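Mnemiopsin 1 (Mnemiopsis leidyi, PDB 5VP3) emits light when calcium binds, as a ctenophore photoprotein of the EF-hand family that probably oxidises a bound coelenterazine. Local coordinates at residues Q167-D172 with L182-R187. Residues are numbered along the deposited sequence; the frame is centred on the assembly and turned at random.
Sequences QKADTD and LVHLFR. With CD (cadmium ion), chain D; NI (nickel (II) ion), chain F.
Ala-169 meets His-184 and Leu-185 in a small, mostly buried van der Waals contact between the two helices of one EF-hand. It joins the end of helix 161-169 to the middle of helix 179-190. The methyl CB of Ala-169 points at the second helix. It lies 4.4 Å from Leu-185 CD1, one branch of the leucine tip. Ala-169 CB also approaches the His-184 ring obliquely, 4.3 Å from His-184 CD2. The two backbones come closest here, with the CA atoms of Ala-169 and Leu-185 6.1 Å apart. Leu-177 of the loop touches both Ala-169 and Leu-185, and Leu-148 of helix 145-154 also packs on Leu-185.

With CG anti to the backbone N (chi1 172°), the His-184 ring extends from the helix and brings CD2 near Ala-169, while its ND1 binds a nickel ion at 2.0 Å.

Asp-170 follows directly and leaves the helical path in an inverse gamma turn. Its OD1 binds cadmium at 2.2 Å, and its OD2 accepts a hydrogen bond from Gly-175 N. Thr-174 OG1, the backbone O of Lys-176, Glu-178 OE1 and Glu-181 OE1 complete the site. Entering helix, metal-binding loop and exiting helix form the helix-loop-helix of an EF-hand, with cadmium probably in the calcium position.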
loop_
_atom_site.group_PDB
_atom_site.type_symbol
_atom_site.label_atom_id
_atom_site.label_comp_id
_atom_site.label_asym_id
_atom_site.label_seq_id
_atom_site.Cartn_x
_atom_site.Cartn_y
_atom_site.Cartn_z
ATOM N N GLN A 167 1.371 -10.641 -15.849
ATOM C CA GLN A 167 1.440 -10.324 -17.271
ATOM C C GLN A 167 1.540 -8.822 -17.501
ATOM O O GLN A 167 2.288 -8.369 -18.372
ATOM C CB GLN A 167 0.215 -10.884 -17.992
ATOM C CG GLN A 167 0.234 -10.691 -19.506
ATOM C CD GLN A 167 0.503 -11.990 -20.260
ATOM O OE1 GLN A 167 0.014 -13.055 -19.863
ATOM N NE2 GLN A 167 1.281 -11.909 -21.354
ATOM N N LYS A 168 0.793 -8.027 -16.745
ATOM C CA LYS A 168 0.778 -6.614 -17.071
ATOM C C LYS A 168 2.026 -5.913 -16.591
ATOM O O LYS A 168 2.432 -4.908 -17.188
ATOM C CB LYS A 168 -0.472 -5.946 -16.508
ATOM C CG LYS A 168 -1.547 -5.780 -17.579
ATOM C CD LYS A 168 -2.826 -5.128 -17.073
ATOM C CE LYS A 168 -3.763 -6.140 -16.405
ATOM N NZ LYS A 168 -5.198 -5.713 -16.492
ATOM N N ALA A 169 2.673 -6.423 -15.547
ATOM C CA ALA A 169 3.835 -5.735 -15.009
ATOM C C ALA A 169 5.161 -6.281 -15.538
ATOM O O ALA A 169 6.172 -5.572 -15.491
ATOM C CB ALA A 169 3.806 -5.812 -13.488
ATOM N N ASP A 170 5.180 -7.509 -16.049
ATOM C CA ASP A 170 6.415 -8.120 -16.561
ATOM C C ASP A 170 6.594 -7.727 -18.025
ATOM O O ASP A 170 6.535 -8.544 -18.940
ATOM C CB ASP A 170 6.369 -9.629 -16.420
ATOM C CG ASP A 170 7.601 -10.320 -16.991
ATOM O OD1 ASP A 170 8.692 -9.689 -17.062
ATOM O OD2 ASP A 170 7.457 -11.512 -17.327
ATOM N N THR A 171 6.802 -6.439 -18.239
ATOM C CA THR A 171 6.912 -5.945 -19.609
ATOM C C THR A 171 8.263 -6.296 -20.226
ATOM O O THR A 171 8.412 -6.226 -21.449
ATOM C CB THR A 171 6.701 -4.430 -19.615
ATOM O OG1 THR A 171 7.572 -3.863 -18.656
ATOM C CG2 THR A 171 5.273 -4.053 -19.237
ATOM N N ASP A 172 9.245 -6.551 -19.354
ATOM C CA ASP A 172 10.506 -7.267 -19.579
ATOM C C ASP A 172 10.352 -8.559 -20.356
ATOM O O ASP A 172 11.311 -9.028 -20.986
ATOM C CB ASP A 172 11.095 -7.654 -18.169
ATOM C CG ASP A 172 12.304 -6.910 -17.830
ATOM O OD1 ASP A 172 12.882 -6.288 -18.743
ATOM O OD2 ASP A 172 12.713 -6.942 -16.660
ATOM N N LEU A 182 7.637 -4.653 -9.702
ATOM C CA LEU A 182 6.760 -4.826 -8.558
ATOM C C LEU A 182 6.342 -3.454 -8.034
ATOM O O LEU A 182 5.187 -3.267 -7.637
ATOM C CB LEU A 182 7.436 -5.663 -7.475
ATOM C CG LEU A 182 6.556 -6.034 -6.283
ATOM C CD1 LEU A 182 5.488 -7.028 -6.601
ATOM C CD2 LEU A 182 7.343 -6.541 -5.098
ATOM N N VAL A 183 7.236 -2.463 -8.124
ATOM C CA VAL A 183 6.826 -1.096 -7.822
ATOM C C VAL A 183 5.638 -0.723 -8.689
ATOM O O VAL A 183 4.589 -0.280 -8.194
ATOM C CB VAL A 183 7.998 -0.116 -8.026
ATOM C CG1 VAL A 183 7.525 1.339 -7.923
ATOM C CG2 VAL A 183 9.047 -0.365 -7.027
ATOM N N HIS A 184 5.773 -0.909 -9.996
ATOM C CA HIS A 184 4.667 -0.586 -10.884
ATOM C C HIS A 184 3.386 -1.240 -10.377
ATOM O O HIS A 184 2.330 -0.598 -10.286
ATOM C CB HIS A 184 4.984 -1.034 -12.326
ATOM C CG HIS A 184 3.820 -0.918 -13.275
ATOM N ND1 HIS A 184 3.702 0.109 -14.192
ATOM C CD2 HIS A 184 2.717 -1.694 -13.440
ATOM C CE1 HIS A 184 2.584 -0.043 -14.882
ATOM N NE2 HIS A 184 1.961 -1.126 -14.440
ATOM N N LEU A 185 3.466 -2.531 -10.047
ATOM C CA LEU A 185 2.296 -3.285 -9.590
ATOM C C LEU A 185 1.734 -2.722 -8.296
ATOM O O LEU A 185 0.512 -2.602 -8.127
ATOM C CB LEU A 185 2.716 -4.731 -9.392
ATOM C CG LEU A 185 1.630 -5.764 -9.253
ATOM C CD1 LEU A 185 2.229 -7.112 -9.648
ATOM C CD2 LEU A 185 1.084 -5.827 -7.818
ATOM N N PHE A 186 2.617 -2.378 -7.360
ATOM C CA PHE A 186 2.185 -1.865 -6.056
ATOM C C PHE A 186 1.606 -0.461 -6.167
ATOM O O PHE A 186 0.713 -0.092 -5.402
ATOM C CB PHE A 186 3.370 -1.886 -5.073
ATOM C CG PHE A 186 3.433 -3.134 -4.193
ATOM C CD1 PHE A 186 3.363 -4.407 -4.725
ATOM C CD2 PHE A 186 3.603 -3.023 -2.849
ATOM C CE1 PHE A 186 3.432 -5.530 -3.901
ATOM C CE2 PHE A 186 3.668 -4.132 -2.046
ATOM C CZ PHE A 186 3.579 -5.388 -2.586
ATOM N N ARG A 187 2.083 0.329 -7.092
ATOM C CA ARG A 187 1.482 1.605 -7.334
ATOM C C ARG A 187 0.029 1.452 -7.740
ATOM O O ARG A 187 -0.788 2.154 -7.278
ATOM C CB ARG A 187 2.237 2.430 -8.351
ATOM C CG ARG A 187 3.613 2.834 -7.946
ATOM C CD ARG A 187 4.239 3.865 -8.844
ATOM N NE ARG A 187 4.816 4.843 -8.009
ATOM C CZ ARG A 187 4.364 6.055 -7.878
ATOM N NH1 ARG A 187 3.382 6.474 -8.607
ATOM N NH2 ARG A 187 4.955 6.822 -7.019
HETATM CD CD CD D . 10.295 -8.790 -15.807
HETATM NI NI NI F . 5.086 1.359 -15.022
#